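PDB 3LV4: glycoside hydrolase YxiA from Bacillus licheniformis, which probably hydrolyses O-glycosidic bonds in arabinan as a calcium-binding glycoside hydrolase of family 43, related to endo-1,5-alpha-L-arabinosidases. Local coordinates for residues 199-204 and 221-226; 227-232 and 306-311; 275-280 and 287-292. All coordinates share one frame; numbering follows the deposited sequence.

Interaction 1. Residues 199-204 and 221-226; sequences RIEGAY and GGLAAD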
# COMPACT_ATOMS: atom_id res chain seq x y z
N ARG A 199 -3.73 -14.77 -0.74
CA ARG A 199 -4.39 -13.51 -0.45
C ARG A 199 -3.36 -12.39 -0.50
O ARG A 199 -2.88 -11.92 0.52
CB ARG A 199 -5.12 -13.56 0.90
CG ARG A 199 -6.23 -14.62 0.89
CD ARG A 199 -7.39 -14.25 1.81
NE ARG A 199 -6.99 -14.25 3.21
CZ ARG A 199 -7.74 -13.78 4.20
NH1 ARG A 199 -8.94 -13.27 3.94
NH2 ARG A 199 -7.30 -13.83 5.45
N ILE A 200 -3.01 -12.01 -1.73
CA ILE A 200 -2.05 -10.95 -2.01
C ILE A 200 -2.60 -10.11 -3.15
O ILE A 200 -2.96 -10.64 -4.19
CB ILE A 200 -0.68 -11.52 -2.43
CG1 ILE A 200 -0.19 -12.56 -1.41
CG2 ILE A 200 0.34 -10.38 -2.61
CD1 ILE A 200 1.15 -13.21 -1.75
N GLU A 201 -2.68 -8.79 -2.94
CA GLU A 201 -3.23 -7.89 -3.96
C GLU A 201 -2.72 -6.48 -3.72
O GLU A 201 -1.93 -6.25 -2.80
CB GLU A 201 -4.77 -7.92 -3.92
CG GLU A 201 -5.38 -7.33 -2.65
CD GLU A 201 -6.90 -7.48 -2.60
OE1 GLU A 201 -7.48 -8.09 -3.53
OE2 GLU A 201 -7.51 -6.98 -1.62
N GLY A 202 -3.16 -5.53 -4.54
CA GLY A 202 -2.82 -4.13 -4.31
C GLY A 202 -1.34 -3.81 -4.41
O GLY A 202 -0.80 -3.05 -3.59
N ALA A 203 -0.67 -4.37 -5.42
CA ALA A 203 0.74 -4.07 -5.68
C ALA A 203 0.99 -2.58 -5.95
O ALA A 203 0.18 -1.89 -6.58
CB ALA A 203 1.26 -4.90 -6.85
N TYR A 204 2.13 -2.09 -5.49
CA TYR A 204 2.53 -0.72 -5.78
C TYR A 204 4.04 -0.64 -5.73
O TYR A 204 4.64 -1.07 -4.74
CB TYR A 204 1.90 0.26 -4.78
CG TYR A 204 1.89 1.67 -5.32
CD1 TYR A 204 2.97 2.52 -5.13
CD2 TYR A 204 0.80 2.14 -6.06
CE1 TYR A 204 2.97 3.80 -5.64
CE2 TYR A 204 0.80 3.42 -6.58
CZ TYR A 204 1.88 4.25 -6.36
OH TYR A 204 1.88 5.52 -6.89
N GLY A 221 -3.70 -10.82 2.99
CA GLY A 221 -4.96 -11.03 3.70
C GLY A 221 -6.18 -10.44 3.01
O GLY A 221 -6.15 -10.14 1.82
N GLY A 222 -7.26 -10.28 3.78
CA GLY A 222 -8.53 -9.81 3.25
C GLY A 222 -8.87 -8.38 3.66
O GLY A 222 -8.59 -7.97 4.80
N LEU A 223 -9.47 -7.63 2.74
CA LEU A 223 -9.77 -6.22 2.99
C LEU A 223 -10.79 -5.96 4.10
O LEU A 223 -10.74 -4.90 4.74
CB LEU A 223 -10.22 -5.54 1.69
CG LEU A 223 -11.57 -5.99 1.13
CD1 LEU A 223 -12.72 -5.14 1.68
CD2 LEU A 223 -11.53 -5.90 -0.38
N ALA A 224 -11.72 -6.88 4.32
CA ALA A 224 -12.78 -6.65 5.31
C ALA A 224 -12.21 -6.60 6.73
O ALA A 224 -11.06 -6.97 6.95
CB ALA A 224 -13.87 -7.72 5.21
N ALA A 225 -13.01 -6.14 7.68
CA ALA A 225 -12.53 -6.01 9.05
C ALA A 225 -12.13 -7.34 9.68
O ALA A 225 -11.39 -7.36 10.65
CB ALA A 225 -13.57 -5.30 9.93
N ASP A 226 -12.62 -8.45 9.12
CA ASP A 226 -12.25 -9.77 9.62
C ASP A 226 -11.16 -10.43 8.79
O ASP A 226 -10.88 -11.62 8.94
CB ASP A 226 -13.48 -10.70 9.67
CG ASP A 226 -14.04 -11.00 8.29
OD1 ASP A 226 -13.51 -10.46 7.30
OD2 ASP A 226 -15.03 -11.77 8.21
O HOH W 1 -9.12 -13.48 7.88
O HOH W 2 -9.10 -8.57 -0.07
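Arg-199 meets Gly-221 and Gly-222 in two ways, through its backbone carbonyl and through the flat end of its side chain. The direct hydrogen bond runs from Gly-221 N to Arg-199 O, 2.8 Å long with an N-H...O angle of 145°; the donor is tilted from the carbonyl plane. The side chain then packs on the same two glycines. Its bend at chi3 (-66°) lays one guanidinium face over the peptide that joins them, with Gly-221 C above the centre and Gly-222 N nearer the rim. NH1 comes within 3.4 Å of Gly-222 N, but both are donors, so this is packing rather than a bond. The lack of a side chain at Gly-222 is what admits NH1 here. The guanidinium charge is matched outside the contact by a salt bridge from NH2 to Asp-264.

Two waters widen the join. One accepts from Arg-199 NH2 at 3.1 Å and donates to Asp-226 O, tying the arginine to the far end of 221-226. The other donates to Glu-201 OE2 at 2.7 Å and accepts from Leu-223 N at 3.0 Å, while Leu-223 CD2 stands 4.3 Å from the same OE2. Glu-201, the predicted proton donor, is gripped on both oxygens: OE1 bonds Ser-165 OG, and OE2 is also hydrogen-bonded to Tyr-229 OH. The chemistry implies a carboxyl group whose rotation is probably restricted by bonds to both oxygens, on a strand whose preceding residue pins the loop 221-226 beside it.

Interaction 2. Residues 227-232 and 306-311; sequences GGYNIR and IFHTRF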
# COMPACT_ATOMS: atom_id res chain seq x y z
N GLY A 227 -10.53 -9.65 7.90
CA GLY A 227 -9.61 -10.21 6.92
C GLY A 227 -8.12 -10.15 7.24
O GLY A 227 -7.32 -10.80 6.58
N GLY A 228 -7.74 -9.37 8.25
CA GLY A 228 -6.33 -9.26 8.60
C GLY A 228 -5.49 -8.57 7.54
O GLY A 228 -4.31 -8.87 7.38
N TYR A 229 -6.09 -7.63 6.81
CA TYR A 229 -5.37 -6.90 5.76
C TYR A 229 -4.14 -6.26 6.37
O TYR A 229 -4.22 -5.62 7.42
CB TYR A 229 -6.24 -5.76 5.24
CG TYR A 229 -6.28 -5.56 3.74
CD1 TYR A 229 -6.11 -6.61 2.84
CD2 TYR A 229 -6.57 -4.30 3.22
CE1 TYR A 229 -6.19 -6.40 1.46
CE2 TYR A 229 -6.65 -4.08 1.87
CZ TYR A 229 -6.47 -5.12 0.99
OH TYR A 229 -6.58 -4.85 -0.36
N ASN A 230 -3.00 -6.43 5.71
CA ASN A 230 -1.78 -5.80 6.19
C ASN A 230 -0.82 -5.50 5.04
O ASN A 230 -0.67 -6.30 4.12
CB ASN A 230 -1.10 -6.62 7.30
CG ASN A 230 -0.64 -7.99 6.83
OD1 ASN A 230 0.56 -8.26 6.73
ND2 ASN A 230 -1.60 -8.88 6.55
N ILE A 231 -0.19 -4.33 5.12
CA ILE A 231 0.74 -3.88 4.09
C ILE A 231 2.10 -4.51 4.32
O ILE A 231 2.63 -4.48 5.43
CB ILE A 231 0.87 -2.34 4.08
CG1 ILE A 231 -0.46 -1.71 3.63
CG2 ILE A 231 2.02 -1.91 3.16
CD1 ILE A 231 -0.59 -0.22 3.94
N ARG A 232 2.66 -5.08 3.26
CA ARG A 232 3.99 -5.67 3.32
C ARG A 232 4.82 -5.10 2.19
O ARG A 232 4.28 -4.55 1.22
CB ARG A 232 3.93 -7.19 3.22
CG ARG A 232 3.04 -7.84 4.27
CD ARG A 232 3.40 -9.30 4.57
NE ARG A 232 2.58 -9.81 5.66
CZ ARG A 232 2.82 -10.92 6.35
NH1 ARG A 232 3.86 -11.69 6.03
NH2 ARG A 232 2.01 -11.28 7.34
N ILE A 306 0.06 6.11 1.43
CA ILE A 306 -1.35 6.49 1.33
C ILE A 306 -2.18 5.22 1.24
O ILE A 306 -1.90 4.37 0.40
CB ILE A 306 -1.62 7.37 0.09
CG1 ILE A 306 -0.77 8.64 0.13
CG2 ILE A 306 -3.13 7.71 -0.03
CD1 ILE A 306 0.56 8.51 -0.60
N PHE A 307 -3.18 5.09 2.09
CA PHE A 307 -3.93 3.84 2.19
C PHE A 307 -5.33 4.10 2.72
O PHE A 307 -5.64 5.20 3.16
CB PHE A 307 -3.18 2.82 3.07
CG PHE A 307 -2.86 3.33 4.46
CD1 PHE A 307 -1.79 4.20 4.67
CD2 PHE A 307 -3.63 2.95 5.55
CE1 PHE A 307 -1.50 4.67 5.95
CE2 PHE A 307 -3.35 3.41 6.83
CZ PHE A 307 -2.28 4.27 7.04
N HIS A 308 -6.20 3.09 2.65
CA HIS A 308 -7.47 3.22 3.35
C HIS A 308 -7.40 2.37 4.60
O HIS A 308 -6.54 1.50 4.73
CB HIS A 308 -8.67 2.82 2.49
CG HIS A 308 -8.71 1.36 2.15
ND1 HIS A 308 -8.98 0.38 3.08
CD2 HIS A 308 -8.51 0.72 0.98
CE1 HIS A 308 -8.94 -0.81 2.50
NE2 HIS A 308 -8.66 -0.63 1.22
N THR A 309 -8.30 2.62 5.54
CA THR A 309 -8.34 1.80 6.73
C THR A 309 -9.73 1.78 7.32
O THR A 309 -10.50 2.73 7.15
CB THR A 309 -7.29 2.24 7.77
OG1 THR A 309 -7.24 1.28 8.84
CG2 THR A 309 -7.60 3.62 8.34
N ARG A 310 -10.06 0.67 7.98
CA ARG A 310 -11.23 0.59 8.82
C ARG A 310 -10.79 0.90 10.26
O ARG A 310 -9.62 1.20 10.48
CB ARG A 310 -11.89 -0.78 8.67
CG ARG A 310 -12.62 -0.93 7.33
CD ARG A 310 -12.51 -2.35 6.75
NE ARG A 310 -13.46 -2.54 5.65
CZ ARG A 310 -13.26 -2.16 4.39
NH1 ARG A 310 -12.12 -1.58 4.04
NH2 ARG A 310 -14.21 -2.35 3.48
N PHE A 311 -11.71 0.84 11.22
CA PHE A 311 -11.43 1.35 12.57
C PHE A 311 -12.10 0.48 13.62
O PHE A 311 -13.22 0.01 13.42
CB PHE A 311 -11.98 2.77 12.74
CG PHE A 311 -11.56 3.72 11.66
CD1 PHE A 311 -12.39 3.97 10.57
CD2 PHE A 311 -10.35 4.39 11.75
CE1 PHE A 311 -12.01 4.85 9.57
CE2 PHE A 311 -9.96 5.28 10.76
CZ PHE A 311 -10.79 5.51 9.66
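The rings of Tyr-229 and His-308 meet obliquely, Tyr-229 CE2 lying 4.0 Å from His-308 CE1, with the two side chains crossing at about a right angle. His-308 also stacks on the ring of His-14, and its ND1 sits in plane at the edge of the Arg-310 guanidinium. At the edge of another guanidinium, that of Arg-232, lies the Asn-230 amide: NE donates to OD1 over 2.8 Å at 166°, in the plane of both groups. Asn-230 ND2 in turn bonds Gly-228 O at 2.8 Å, so the amide is held at both ends, and its rotation is set.

Next along the two segments the contact is apolar. Ile-231 CD1 touches Phe-307 CB at 4.1 Å. With CG between the backbone N and the carbonyl carbon (chi1 56°), the Phe-307 ring is carried on to meet His-323.

The polar ends of the two crossing rings look to predicted catalytic residues: Tyr-229 OH points to Glu-201, and His-308 NE2 makes a weak bond to Asp-15, the predicted proton acceptor. Side chains from two neighbouring blades converging in this way fit the five-bladed beta-propeller of family 43, whose active site lies at the propeller axis.

Interaction 3. Residues 275-280 and 287-292; sequences MGNFSF and VSPGHN. With CA (calcium ion), chain C.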
# COMPACT_ATOMS: atom_id res chain seq x y z
N MSE A 275 2.58 -2.95 8.96
CA MSE A 275 1.47 -2.46 9.79
C MSE A 275 0.30 -3.44 9.75
O MSE A 275 -0.11 -3.87 8.66
CB MSE A 275 1.02 -1.08 9.29
CG MSE A 275 -0.19 -0.50 10.01
SE MSE A 275 -0.70 1.27 9.25
CE MSE A 275 -0.49 0.87 7.35
N GLY A 276 -0.22 -3.79 10.93
CA GLY A 276 -1.46 -4.54 11.05
C GLY A 276 -2.48 -3.78 11.89
O GLY A 276 -2.37 -2.56 12.05
N ASN A 277 -3.46 -4.49 12.44
CA ASN A 277 -4.51 -3.88 13.26
C ASN A 277 -3.94 -3.51 14.63
O ASN A 277 -3.23 -4.31 15.25
CB ASN A 277 -5.66 -4.85 13.49
CG ASN A 277 -6.33 -5.33 12.21
OD1 ASN A 277 -5.99 -4.90 11.11
ND2 ASN A 277 -7.30 -6.23 12.36
N PHE A 278 -4.26 -2.32 15.13
CA PHE A 278 -3.68 -1.87 16.38
C PHE A 278 -4.51 -0.78 17.02
O PHE A 278 -5.34 -0.14 16.37
CB PHE A 278 -2.29 -1.29 16.14
CG PHE A 278 -2.31 0.03 15.43
CD1 PHE A 278 -2.38 1.21 16.15
CD2 PHE A 278 -2.31 0.09 14.04
CE1 PHE A 278 -2.44 2.43 15.50
CE2 PHE A 278 -2.36 1.32 13.38
CZ PHE A 278 -2.43 2.49 14.12
N SER A 279 -4.26 -0.54 18.30
CA SER A 279 -4.88 0.57 19.01
C SER A 279 -3.94 1.02 20.11
O SER A 279 -3.58 0.24 21.00
CB SER A 279 -6.23 0.15 19.59
OG SER A 279 -6.88 1.27 20.17
N PHE A 280 -3.49 2.27 20.04
CA PHE A 280 -2.68 2.84 21.10
C PHE A 280 -3.58 3.20 22.28
O PHE A 280 -4.49 4.02 22.15
CB PHE A 280 -1.98 4.12 20.63
CG PHE A 280 -0.75 3.87 19.80
CD1 PHE A 280 0.42 3.38 20.38
CD2 PHE A 280 -0.73 4.17 18.44
CE1 PHE A 280 1.56 3.18 19.63
CE2 PHE A 280 0.42 3.97 17.67
CZ PHE A 280 1.57 3.47 18.27
N VAL A 287 -8.11 -0.89 11.68
CA VAL A 287 -8.46 -2.27 11.37
C VAL A 287 -8.32 -2.46 9.87
O VAL A 287 -8.81 -1.64 9.09
CB VAL A 287 -9.92 -2.60 11.80
CG1 VAL A 287 -10.35 -3.97 11.29
CG2 VAL A 287 -10.05 -2.54 13.31
N SER A 288 -7.63 -3.53 9.46
CA SER A 288 -7.35 -3.79 8.05
C SER A 288 -6.84 -2.58 7.25
O SER A 288 -7.36 -2.28 6.17
CB SER A 288 -8.56 -4.41 7.35
OG SER A 288 -8.79 -5.74 7.82
N PRO A 289 -5.81 -1.88 7.76
CA PRO A 289 -5.23 -0.82 6.93
C PRO A 289 -4.51 -1.44 5.73
O PRO A 289 -3.79 -2.42 5.90
CB PRO A 289 -4.24 -0.15 7.89
CG PRO A 289 -3.85 -1.25 8.85
CD PRO A 289 -5.11 -2.05 9.04
N GLY A 290 -4.72 -0.91 4.53
CA GLY A 290 -4.10 -1.52 3.36
C GLY A 290 -4.51 -0.94 2.02
O GLY A 290 -5.08 0.15 1.92
N HIS A 291 -4.25 -1.73 0.99
CA HIS A 291 -4.25 -1.29 -0.40
C HIS A 291 -3.66 0.11 -0.55
O HIS A 291 -4.39 1.08 -0.77
CB HIS A 291 -5.62 -1.36 -1.06
CG HIS A 291 -5.53 -1.39 -2.55
ND1 HIS A 291 -6.02 -2.43 -3.31
CD2 HIS A 291 -4.93 -0.54 -3.42
CE1 HIS A 291 -5.76 -2.21 -4.59
NE2 HIS A 291 -5.10 -1.07 -4.68
N ASN A 292 -2.35 0.20 -0.44
CA ASN A 292 -1.69 1.48 -0.41
C ASN A 292 -1.21 1.94 -1.77
O ASN A 292 -1.12 1.16 -2.72
CB ASN A 292 -0.49 1.45 0.53
CG ASN A 292 0.68 0.67 -0.05
OD1 ASN A 292 0.69 -0.56 -0.02
ND2 ASN A 292 1.66 1.40 -0.58
CA CA C . -3.59 0.24 -6.33
O HOH W 3 -1.18 -2.36 6.82
O HOH W 4 -8.68 -7.23 10.05
O HOH W 5 -1.76 -0.44 -4.83
O HOH W 6 -3.12 2.06 -4.72
O HOH W 7 -2.42 -1.76 -7.31
O HOH W 8 -4.74 -0.50 -8.39
O HOH W 9 -2.33 1.65 -7.87
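Asn-277 OD1 takes the backbone N-H of Ser-288 in a 2.7 Å bond, 151° at the hydrogen, with the donor well above the carbonyl plane. This joins two neighbouring blades of the beta-propeller: 275-280 lies on the fourth strand of one blade, and 287-292 on the strand that starts the next, just where the chain turns a corner. The other arm of the amide, ND2, reaches a water at 2.9 Å, which donates to Ser-288 OG at 2.7 Å; OG also bonds Ala-224 O. With the amide cut back to an alanine here, the buried Ser-288 N-H is likely to lose its acceptor and the bridging water its donor.

Apolar packing continues on Pro-289. Selenomethionine Met-275 leaves the backbone with CG anti to N (chi1 176°), which brings CG to 3.9 Å from Pro-289 CG; the bend at chi3 then sets CE against Pro-289 CB at the same distance. Pro-289 CG also lies 3.8 Å from Gly-276 O, a buried carbonyl with no polar partner in the model. Beside this pair, a single water donates to both Met-275 O and Pro-289 O.

Farther along, 287-292 runs into the calcium site of the central cavity characteristic of the family. One of the five waters on the calcium donates to Asn-292 O, and a second lies within hydrogen-bonding distance of it; His-291 NE2 binds the metal edge-on, in the ring plane, at 2.6 Å.

In the fold
All three contacts lie in the propeller, near the middle of the chain. The centres of interactions 2 and 3 are about 4 Å apart, those of 1 and 2 about 7 Å, and those of 1 and 3 about 11 Å. Interaction 1 closes before the other two open; interaction 3 is nested inside the loop that interaction 2 closes. Strands 200-208, 213-220, 230-236 and 272-280 form one blade, and 285-296 and 303-310 belong to the next, so interactions 2 and 3 both bridge the two blades. Probable backbone hydrogen bonds, Gly-222 N to Gly-227 O and His-308 O to Gly-290 N, link the segments further. Interactions 1 and 3 contain the predicted proton donor and a calcium ligand, around one central pocket.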